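Local atomic coordinates of C-domain type II peptide synthetase (Streptomyces globisporus, PDB entry 4ZXW), a protein that belongs to the condensation-domain family of peptide synthetases, whose two lobes each resemble the fold of chloramphenicol acetyltransferase. Residues P135-V140 and L153-T158; M45-G50 and E402-P407. All coordinates share one frame; numbering follows the deposited sequence.

Contact 1 (P135-V140 and L153-T158); sequences PLLRAV and LIAHHT. With 4T7 ((1R)-1-(naphthalen-2-yl)ethane-1,2-diol), chain E.
Arg138 and Ile154 pair across an antiparallel hairpin, Arg138 N donating to Ile154 O at 2.9 Å while Ile154 N donates to Arg138 O at the same length. Their side chains rise side by side from one face of the sheet. Arg138 CB sits 3.8 Å from Ile154 CG2. From there CG lies anti to the carbonyl carbon (chi1 -73°), CD carries the chain onward, and a bend at chi3 brings the guanidinium over the isoleucine. Ile154 CG2 lies under one face of that group, toward its rim, with NH2 4.2 Å away; NH1 is hydrogen-bonded to Thr127 OG1. The reverse face of the sheet is apolar: Leu137 CD1 meets Ala155 CB at 3.9 Å, Ala139 CB meets Leu153 CD2 at 3.6 Å, and helices 60-73 and 162-179 pack there. At the end of the hairpin His156 N donates to Leu136 O, in the carbonyl plane. His156 and His157 open the HHxxxD signature of condensation domains. His156 NE2 pairs with Gly43 O, and its ND1 lies 2.9 Å from Thr158 OG1 in a hydrogen bond. His157 turns the other way, its NE2 2.9 Å from OAA of 4T7 in a nearly straight hydrogen bond (172°).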
ATOM      1  N   PRO A 135     -16.692  13.655   2.298  1.00 28.69           N
ATOM      2  CA  PRO A 135     -15.997  12.984   1.188  1.00 26.45           C
ATOM      3  C   PRO A 135     -15.109  11.825   1.638  1.00 28.54           C
ATOM      4  O   PRO A 135     -14.694  11.719   2.785  1.00 32.91           O
ATOM      5  CB  PRO A 135     -15.141  14.088   0.603  1.00 29.84           C
ATOM      6  CG  PRO A 135     -14.714  14.848   1.826  1.00 25.71           C
ATOM      7  CD  PRO A 135     -15.960  14.843   2.754  1.00 31.97           C
ATOM      8  N   LEU A 136     -14.850  10.938   0.699  1.00 24.96           N
ATOM      9  CA  LEU A 136     -13.925   9.832   0.900  1.00 26.72           C
ATOM     10  C   LEU A 136     -12.626  10.051   0.080  1.00 25.04           C
ATOM     11  O   LEU A 136     -11.671   9.305   0.209  1.00 21.24           O
ATOM     12  CB  LEU A 136     -14.596   8.533   0.504  1.00 23.25           C
ATOM     13  CG  LEU A 136     -15.759   8.076   1.383  1.00 31.75           C
ATOM     14  CD1 LEU A 136     -16.243   6.719   0.927  1.00 29.02           C
ATOM     15  CD2 LEU A 136     -15.357   7.990   2.847  1.00 39.30           C
ATOM     16  N   LEU A 137     -12.646  11.096  -0.751  1.00 22.98           N
ATOM     17  CA  LEU A 137     -11.534  11.569  -1.563  1.00 24.36           C
ATOM     18  C   LEU A 137     -11.460  13.065  -1.433  1.00 24.57           C
ATOM     19  O   LEU A 137     -12.471  13.756  -1.611  1.00 27.18           O
ATOM     20  CB  LEU A 137     -11.735  11.247  -3.042  1.00 27.97           C
ATOM     21  CG  LEU A 137     -10.672  11.776  -4.025  1.00 25.10           C
ATOM     22  CD1 LEU A 137      -9.388  10.923  -3.936  1.00 23.60           C
ATOM     23  CD2 LEU A 137     -11.230  11.725  -5.408  1.00 32.48           C
ATOM     24  N   ARG A 138     -10.261  13.560  -1.180  1.00 20.56           N
ATOM     25  CA  ARG A 138      -9.995  14.986  -1.226  1.00 17.62           C
ATOM     26  C   ARG A 138      -8.802  15.265  -2.122  1.00 24.52           C
ATOM     27  O   ARG A 138      -7.956  14.392  -2.326  1.00 20.94           O
ATOM     28  CB  ARG A 138      -9.731  15.526   0.163  1.00 26.45           C
ATOM     29  CG  ARG A 138     -10.980  15.597   0.992  1.00 45.80           C
ATOM     30  CD  ARG A 138     -10.842  16.629   2.104  1.00 63.38           C
ATOM     31  NE  ARG A 138     -10.007  16.101   3.172  1.00 67.03           N
ATOM     32  CZ  ARG A 138      -8.699  16.325   3.303  1.00 55.46           C
ATOM     33  NH1 ARG A 138      -8.064  15.753   4.325  1.00 50.12           N
ATOM     34  NH2 ARG A 138      -8.033  17.117   2.444  1.00 41.31           N
ATOM     35  N   ALA A 139      -8.742  16.502  -2.608  1.00 20.71           N
ATOM     36  CA  ALA A 139      -7.702  16.969  -3.527  1.00 20.44           C
ATOM     37  C   ALA A 139      -7.177  18.309  -3.094  1.00 22.26           C
ATOM     38  O   ALA A 139      -7.949  19.215  -2.778  1.00 26.07           O
ATOM     39  CB  ALA A 139      -8.231  17.075  -4.934  1.00 21.02           C
ATOM     40  N   VAL A 140      -5.853  18.420  -3.093  1.00 21.63           N
ATOM     41  CA  VAL A 140      -5.167  19.657  -2.791  1.00 23.95           C
ATOM     42  C   VAL A 140      -4.199  19.915  -3.933  1.00 24.70           C
ATOM     43  O   VAL A 140      -3.341  19.090  -4.199  1.00 23.86           O
ATOM     44  CB  VAL A 140      -4.427  19.590  -1.470  1.00 17.78           C
ATOM     45  CG1 VAL A 140      -3.753  20.913  -1.175  1.00 26.17           C
ATOM     46  CG2 VAL A 140      -5.398  19.240  -0.374  1.00 20.77           C
ATOM     47  N   LEU A 153      -3.873  13.796  -4.048  1.00 26.42           N
ATOM     48  CA  LEU A 153      -5.129  13.133  -3.773  1.00 21.85           C
ATOM     49  C   LEU A 153      -4.959  12.264  -2.540  1.00 26.89           C
ATOM     50  O   LEU A 153      -3.929  11.590  -2.356  1.00 19.60           O
ATOM     51  CB  LEU A 153      -5.573  12.277  -4.955  1.00 19.72           C
ATOM     52  CG  LEU A 153      -5.627  13.035  -6.288  1.00 19.02           C
ATOM     53  CD1 LEU A 153      -6.062  12.045  -7.339  1.00 25.34           C
ATOM     54  CD2 LEU A 153      -6.599  14.182  -6.239  1.00 24.92           C
ATOM     55  N   ILE A 154      -5.986  12.287  -1.707  1.00 18.62           N
ATOM     56  CA  ILE A 154      -6.003  11.468  -0.509  1.00 18.34           C
ATOM     57  C   ILE A 154      -7.387  10.818  -0.440  1.00 19.02           C
ATOM     58  O   ILE A 154      -8.385  11.435  -0.763  1.00 19.19           O
ATOM     59  CB  ILE A 154      -5.643  12.292   0.730  1.00 20.03           C
ATOM     60  CG1 ILE A 154      -5.541  11.397   1.947  1.00 24.43           C
ATOM     61  CG2 ILE A 154      -6.679  13.423   0.980  1.00 24.79           C
ATOM     62  CD1 ILE A 154      -5.089  12.109   3.190  1.00 30.05           C
ATOM     63  N   ALA A 155      -7.409   9.524  -0.141  1.00 21.93           N
ATOM     64  CA  ALA A 155      -8.629   8.735  -0.180  1.00 18.64           C
ATOM     65  C   ALA A 155      -8.655   7.803   1.026  1.00 20.21           C
ATOM     66  O   ALA A 155      -7.601   7.373   1.478  1.00 18.43           O
ATOM     67  CB  ALA A 155      -8.709   7.918  -1.470  1.00 21.04           C
ATOM     68  N   HIS A 156      -9.823   7.510   1.584  1.00 20.55           N
ATOM     69  CA  HIS A 156      -9.825   6.550   2.695  1.00 21.54           C
ATOM     70  C   HIS A 156      -9.361   5.211   2.152  1.00 22.59           C
ATOM     71  O   HIS A 156      -9.752   4.779   1.054  1.00 21.50           O
ATOM     72  CB  HIS A 156     -11.186   6.413   3.378  1.00 19.74           C
ATOM     73  CG  HIS A 156     -11.081   5.916   4.789  1.00 21.14           C
ATOM     74  ND1 HIS A 156     -11.087   4.577   5.113  1.00 20.82           N
ATOM     75  CD2 HIS A 156     -10.899   6.582   5.954  1.00 21.00           C
ATOM     76  CE1 HIS A 156     -10.914   4.440   6.412  1.00 25.03           C
ATOM     77  NE2 HIS A 156     -10.803   5.644   6.948  1.00 24.53           N
ATOM     78  N   HIS A 157      -8.502   4.554   2.909  1.00 23.65           N
ATOM     79  CA  HIS A 157      -7.801   3.383   2.370  1.00 20.61           C
ATOM     80  C   HIS A 157      -8.740   2.154   2.376  1.00 24.61           C
ATOM     81  O   HIS A 157      -8.402   1.117   1.828  1.00 29.21           O
ATOM     82  CB  HIS A 157      -6.503   3.179   3.170  1.00 30.48           C
ATOM     83  CG  HIS A 157      -5.547   2.180   2.598  1.00 26.34           C
ATOM     84  ND1 HIS A 157      -5.608   1.726   1.293  1.00 25.77           N
ATOM     85  CD2 HIS A 157      -4.472   1.575   3.155  1.00 30.37           C
ATOM     86  CE1 HIS A 157      -4.625   0.869   1.084  1.00 27.16           C
ATOM     87  NE2 HIS A 157      -3.918   0.761   2.198  1.00 31.99           N
ATOM     88  N   THR A 158      -9.923   2.276   2.987  1.00 23.53           N
ATOM     89  CA  THR A 158     -10.987   1.263   2.815  1.00 23.65           C
ATOM     90  C   THR A 158     -11.648   1.363   1.426  1.00 25.17           C
ATOM     91  O   THR A 158     -12.275   0.391   0.955  1.00 26.36           O
ATOM     92  CB  THR A 158     -12.108   1.377   3.903  1.00 23.50           C
ATOM     93  OG1 THR A 158     -12.790   2.650   3.801  1.00 22.90           O
ATOM     94  CG2 THR A 158     -11.522   1.202   5.278  1.00 24.97           C
TER
HETATM   95  CAI 4T7 E 501      -0.921  -2.628   6.870  1.00 23.59           C
HETATM   96  CAM 4T7 E 501      -0.924  -3.544   7.933  1.00 25.69           C
HETATM   97  CAG 4T7 E 501       0.263  -3.855   8.591  1.00 21.53           C
HETATM   98  CAD 4T7 E 501       0.264  -4.743   9.676  1.00 28.19           C
HETATM   99  CAC 4T7 E 501      -0.928  -5.323  10.113  1.00 30.52           C
HETATM  100  CAF 4T7 E 501      -2.120  -5.007   9.456  1.00 26.20           C
HETATM  101  CAL 4T7 E 501      -2.119  -4.102   8.379  1.00 30.51           C
HETATM  102  CAH 4T7 E 501      -3.303  -3.774   7.715  1.00 27.27           C
HETATM  103  CAE 4T7 E 501      -3.276  -2.890   6.639  1.00 27.68           C
HETATM  104  CAK 4T7 E 501      -2.099  -2.283   6.197  1.00 33.42           C
HETATM  105  CAN 4T7 E 501      -2.130  -1.358   5.069  1.00 37.72           C
HETATM  106  OAB 4T7 E 501      -1.296  -0.180   5.219  1.00 48.82           O
HETATM  107  CAJ 4T7 E 501      -1.724  -2.027   3.743  1.00 39.67           C
HETATM  108  OAA 4T7 E 501      -1.773  -1.086   2.653  1.00 47.61           O

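Contact 2 (M45-G50 and E402-P407); sequences MYHIVG and EGSDIP. With GLC (alpha-D-glucopyranose), chain C; 4T7 ((1R)-1-(naphthalen-2-yl)ethane-1,2-diol), chain E.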
ATOM      1  N   MET A  45      -7.517   8.397  10.041  1.00 26.14           N
ATOM      2  CA  MET A  45      -6.123   8.419   9.584  1.00 23.56           C
ATOM      3  C   MET A  45      -5.763   7.251   8.672  1.00 22.52           C
ATOM      4  O   MET A  45      -4.635   7.185   8.182  1.00 22.48           O
ATOM      5  CB  MET A  45      -5.169   8.459  10.778  1.00 24.32           C
ATOM      6  CG  MET A  45      -5.309   9.763  11.596  1.00 25.79           C
ATOM      7  SD  MET A  45      -4.989  11.244  10.621  1.00 36.38           S
ATOM      8  CE  MET A  45      -3.223  11.034  10.312  1.00 29.81           C
ATOM      9  N   TYR A  46      -6.717   6.362   8.398  1.00 22.48           N
ATOM     10  CA  TYR A  46      -6.408   5.206   7.554  1.00 27.03           C
ATOM     11  C   TYR A  46      -6.691   5.617   6.103  1.00 22.40           C
ATOM     12  O   TYR A  46      -7.741   5.318   5.521  1.00 24.95           O
ATOM     13  CB  TYR A  46      -7.213   3.960   7.974  1.00 21.52           C
ATOM     14  CG  TYR A  46      -6.857   2.720   7.198  1.00 21.18           C
ATOM     15  CD1 TYR A  46      -5.622   2.097   7.381  1.00 24.88           C
ATOM     16  CD2 TYR A  46      -7.738   2.154   6.289  1.00 24.96           C
ATOM     17  CE1 TYR A  46      -5.270   0.977   6.676  1.00 24.71           C
ATOM     18  CE2 TYR A  46      -7.368   0.964   5.570  1.00 20.75           C
ATOM     19  CZ  TYR A  46      -6.135   0.398   5.776  1.00 25.41           C
ATOM     20  OH  TYR A  46      -5.715  -0.751   5.074  1.00 28.21           O
ATOM     21  N   HIS A  47      -5.753   6.340   5.531  1.00 22.12           N
ATOM     22  CA  HIS A  47      -5.933   6.848   4.170  1.00 21.09           C
ATOM     23  C   HIS A  47      -4.683   6.573   3.345  1.00 20.89           C
ATOM     24  O   HIS A  47      -3.659   6.123   3.871  1.00 23.27           O
ATOM     25  CB  HIS A  47      -6.268   8.357   4.167  1.00 22.24           C
ATOM     26  CG  HIS A  47      -5.477   9.171   5.157  1.00 23.64           C
ATOM     27  ND1 HIS A  47      -4.105   9.099   5.262  1.00 22.69           N
ATOM     28  CD2 HIS A  47      -5.873  10.079   6.087  1.00 26.85           C
ATOM     29  CE1 HIS A  47      -3.688   9.922   6.210  1.00 25.84           C
ATOM     30  NE2 HIS A  47      -4.742  10.526   6.727  1.00 26.79           N
ATOM     31  N   ILE A  48      -4.791   6.842   2.047  1.00 20.28           N
ATOM     32  CA  ILE A  48      -3.706   6.620   1.105  1.00 23.12           C
ATOM     33  C   ILE A  48      -3.631   7.907   0.277  1.00 23.47           C
ATOM     34  O   ILE A  48      -4.671   8.495  -0.037  1.00 23.96           O
ATOM     35  CB  ILE A  48      -3.956   5.362   0.263  1.00 20.56           C
ATOM     36  CG1 ILE A  48      -2.831   5.148  -0.750  1.00 37.15           C
ATOM     37  CG2 ILE A  48      -5.304   5.465  -0.460  1.00 20.22           C
ATOM     38  CD1 ILE A  48      -2.894   3.801  -1.458  1.00 42.20           C
ATOM     39  N   VAL A  49      -2.409   8.375  -0.012  1.00 23.32           N
ATOM     40  CA  VAL A  49      -2.193   9.542  -0.869  1.00 29.85           C
ATOM     41  C   VAL A  49      -1.505   9.177  -2.194  1.00 32.18           C
ATOM     42  O   VAL A  49      -0.788   8.190  -2.292  1.00 33.62           O
ATOM     43  CB  VAL A  49      -1.357  10.627  -0.151  1.00 31.74           C
ATOM     44  CG1 VAL A  49      -2.013  11.008   1.131  1.00 24.60           C
ATOM     45  CG2 VAL A  49       0.037  10.115   0.142  1.00 31.12           C
ATOM     46  N   GLY A  50      -1.750  10.009  -3.195  1.00 31.75           N
ATOM     47  CA  GLY A  50      -1.023  10.001  -4.445  1.00 30.53           C
ATOM     48  C   GLY A  50      -0.730  11.447  -4.843  1.00 26.66           C
ATOM     49  O   GLY A  50      -1.588  12.336  -4.713  1.00 31.85           O
ATOM     50  N   GLU A 402       3.701  11.566  12.017  1.00 29.16           N
ATOM     51  CA  GLU A 402       2.349  11.123  12.281  1.00 28.51           C
ATOM     52  C   GLU A 402       1.515  11.168  11.021  1.00 27.41           C
ATOM     53  O   GLU A 402       0.866  12.162  10.721  1.00 36.80           O
ATOM     54  CB  GLU A 402       1.704  11.964  13.388  1.00 32.19           C
ATOM     55  CG  GLU A 402       0.490  11.293  13.993  1.00 54.84           C
ATOM     56  CD  GLU A 402       0.292  11.648  15.464  1.00 81.31           C
ATOM     57  OE1 GLU A 402       0.965  11.038  16.327  1.00 98.64           O
ATOM     58  OE2 GLU A 402      -0.532  12.539  15.759  1.00 85.86           O
ATOM     59  N   GLY A 403       1.526  10.050  10.303  1.00 27.62           N
ATOM     60  CA  GLY A 403       0.926   9.982   8.989  1.00 24.77           C
ATOM     61  C   GLY A 403      -0.190   8.969   8.923  1.00 21.29           C
ATOM     62  O   GLY A 403      -0.906   8.755   9.908  1.00 25.88           O
ATOM     63  N   SER A 404      -0.330   8.333   7.766  1.00 20.47           N
ATOM     64  CA  SER A 404      -1.391   7.351   7.566  1.00 27.83           C
ATOM     65  C   SER A 404      -1.268   6.240   8.565  1.00 27.15           C
ATOM     66  O   SER A 404      -0.165   5.798   8.891  1.00 23.12           O
ATOM     67  CB  SER A 404      -1.349   6.754   6.181  1.00 22.62           C
ATOM     68  OG  SER A 404      -1.459   7.752   5.207  1.00 21.81           O
ATOM     69  N   ASP A 405      -2.416   5.809   9.056  1.00 26.96           N
ATOM     70  CA  ASP A 405      -2.475   4.786  10.068  1.00 27.10           C
ATOM     71  C   ASP A 405      -2.030   3.408   9.563  1.00 28.75           C
ATOM     72  O   ASP A 405      -2.430   2.987   8.494  1.00 26.15           O
ATOM     73  CB  ASP A 405      -3.893   4.689  10.590  1.00 27.22           C
ATOM     74  CG  ASP A 405      -4.014   3.735  11.758  1.00 25.05           C
ATOM     75  OD1 ASP A 405      -3.821   4.181  12.918  1.00 29.36           O
ATOM     76  OD2 ASP A 405      -4.311   2.543  11.512  1.00 26.79           O
ATOM     77  N   ILE A 406      -1.209   2.717  10.348  1.00 30.92           N
ATOM     78  CA  ILE A 406      -1.047   1.260  10.209  1.00 22.62           C
ATOM     79  C   ILE A 406      -1.841   0.601  11.334  1.00 24.89           C
ATOM     80  O   ILE A 406      -1.528   0.794  12.521  1.00 25.28           O
ATOM     81  CB  ILE A 406       0.429   0.829  10.227  1.00 24.06           C
ATOM     82  CG1 ILE A 406       1.097   1.177   8.902  1.00 22.76           C
ATOM     83  CG2 ILE A 406       0.540  -0.704  10.386  1.00 31.21           C
ATOM     84  CD1 ILE A 406       2.621   1.232   9.017  1.00 25.16           C
ATOM     85  N   PRO A 407      -2.887  -0.158  10.980  1.00 28.71           N
ATOM     86  CA  PRO A 407      -3.783  -0.661  12.021  1.00 28.66           C
ATOM     87  C   PRO A 407      -3.079  -1.258  13.250  1.00 29.27           C
ATOM     88  O   PRO A 407      -3.447  -0.924  14.369  1.00 39.39           O
ATOM     89  CB  PRO A 407      -4.601  -1.722  11.270  1.00 30.74           C
ATOM     90  CG  PRO A 407      -4.735  -1.157   9.925  1.00 27.78           C
ATOM     91  CD  PRO A 407      -3.412  -0.467   9.638  1.00 24.22           C
TER
HETATM   92  C1  GLC C   1       2.479   5.165  -0.966  1.00 25.44           C
HETATM   93  C2  GLC C   1       1.212   5.915  -0.570  1.00 31.75           C
HETATM   94  C3  GLC C   1       1.065   6.086   0.936  1.00 24.55           C
HETATM   95  C4  GLC C   1       1.204   4.728   1.598  1.00 27.53           C
HETATM   96  C5  GLC C   1       2.512   4.047   1.162  1.00 33.12           C
HETATM   97  C6  GLC C   1       2.598   2.659   1.814  1.00 30.75           C
HETATM   98  O2  GLC C   1       1.237   7.211  -1.148  1.00 33.13           O
HETATM   99  O3  GLC C   1      -0.249   6.604   1.185  1.00 31.01           O
HETATM  100  O4  GLC C   1       1.173   4.898   3.022  1.00 32.32           O
HETATM  101  O5  GLC C   1       2.592   3.932  -0.272  1.00 29.18           O
HETATM  102  O6  GLC C   1       1.591   1.829   1.226  1.00 28.11           O
HETATM  103  CAI 4T7 E 501      -0.921  -2.628   6.870  1.00 23.59           C
HETATM  104  CAM 4T7 E 501      -0.924  -3.544   7.933  1.00 25.69           C
HETATM  105  CAG 4T7 E 501       0.263  -3.855   8.591  1.00 21.53           C
HETATM  106  CAD 4T7 E 501       0.264  -4.743   9.676  1.00 28.19           C
HETATM  107  CAC 4T7 E 501      -0.928  -5.323  10.113  1.00 30.52           C
HETATM  108  CAF 4T7 E 501      -2.120  -5.007   9.456  1.00 26.20           C
HETATM  109  CAL 4T7 E 501      -2.119  -4.102   8.379  1.00 30.51           C
HETATM  110  CAH 4T7 E 501      -3.303  -3.774   7.715  1.00 27.27           C
HETATM  111  CAE 4T7 E 501      -3.276  -2.890   6.639  1.00 27.68           C
HETATM  112  CAK 4T7 E 501      -2.099  -2.283   6.197  1.00 33.42           C
HETATM  113  CAN 4T7 E 501      -2.130  -1.358   5.069  1.00 37.72           C
HETATM  114  OAB 4T7 E 501      -1.296  -0.180   5.219  1.00 48.82           O
HETATM  115  CAJ 4T7 E 501      -1.724  -2.027   3.743  1.00 39.67           C
HETATM  116  OAA 4T7 E 501      -1.773  -1.086   2.653  1.00 47.61           O
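Where the loop 402-407 passes the start of the strand at 47-50, Asp405 N donates to Met45 O in a nearly straight hydrogen bond (2.8 Å, 169°), although the donor stands 50° above the carbonyl plane and so does not use a lone pair. That oxygen has several neighbours: Ser404 CA makes a CA-H...O contact with it, His47 N reaches it weakly as the inverse gamma turn centred on Tyr46 closes, and it lies over the centre of the His47 ring, 3.4 Å above the plane. With CG set between the backbone N and the carbonyl carbon (chi1 41°), the His47 ring presents its edge to the loop, and ND1 is hydrogen-bonded to Ser404 OG at 3.0 Å, near the ring plane. Either atom could be the donor. The contact joins the two lobes of the condensation fold: 45-50 leads into a strand of the N-terminal sheet, while 402-407 returns from the crossover strand 388-392 to the sheet of the C-terminal lobe. Met45, bent at chi2 and chi3, curls its CE to 3.3 Å from Gly403 O. Asp405 sets its CB against Met45, and its OD1 makes a salt bridge with Lys240. The Tyr46 ring meets Asp405 O at its edge, 3.5 Å from CD1, and the Tyr46 and Pro407 side chains cross obliquely, with CE1 of the tyrosine 3.8 Å from Pro407 CD. Beyond lies 4T7, touched by Tyr46 OH, by Pro407 CG and by Ile406 CG2, the last 3.6 Å from CAG of the naphthalene. Farther along the strand, Val49 N donates to O3 of the bound alpha-D-glucopyranose at 3.0 Å.

In the fold
The two contacts have centres about 11 Å apart and meet on the six-stranded sheet, where strand 47-55, from contact 2, is the neighbour of strand 148-156, from contact 1. Backbone pairs such as Leu153 with Gly50 and Ala155 with Ile48 join them, and the rings of Tyr46 and His157 stack. Along the chain 45-50 comes first, then both halves of the local hairpin, and 402-407 arrives last, more than 350 residues after its partner. Contact 1 thus builds the N-terminal lobe from within, while contact 2 ties it to the other lobe. Both touch 4T7, which occupies a site between the lobes.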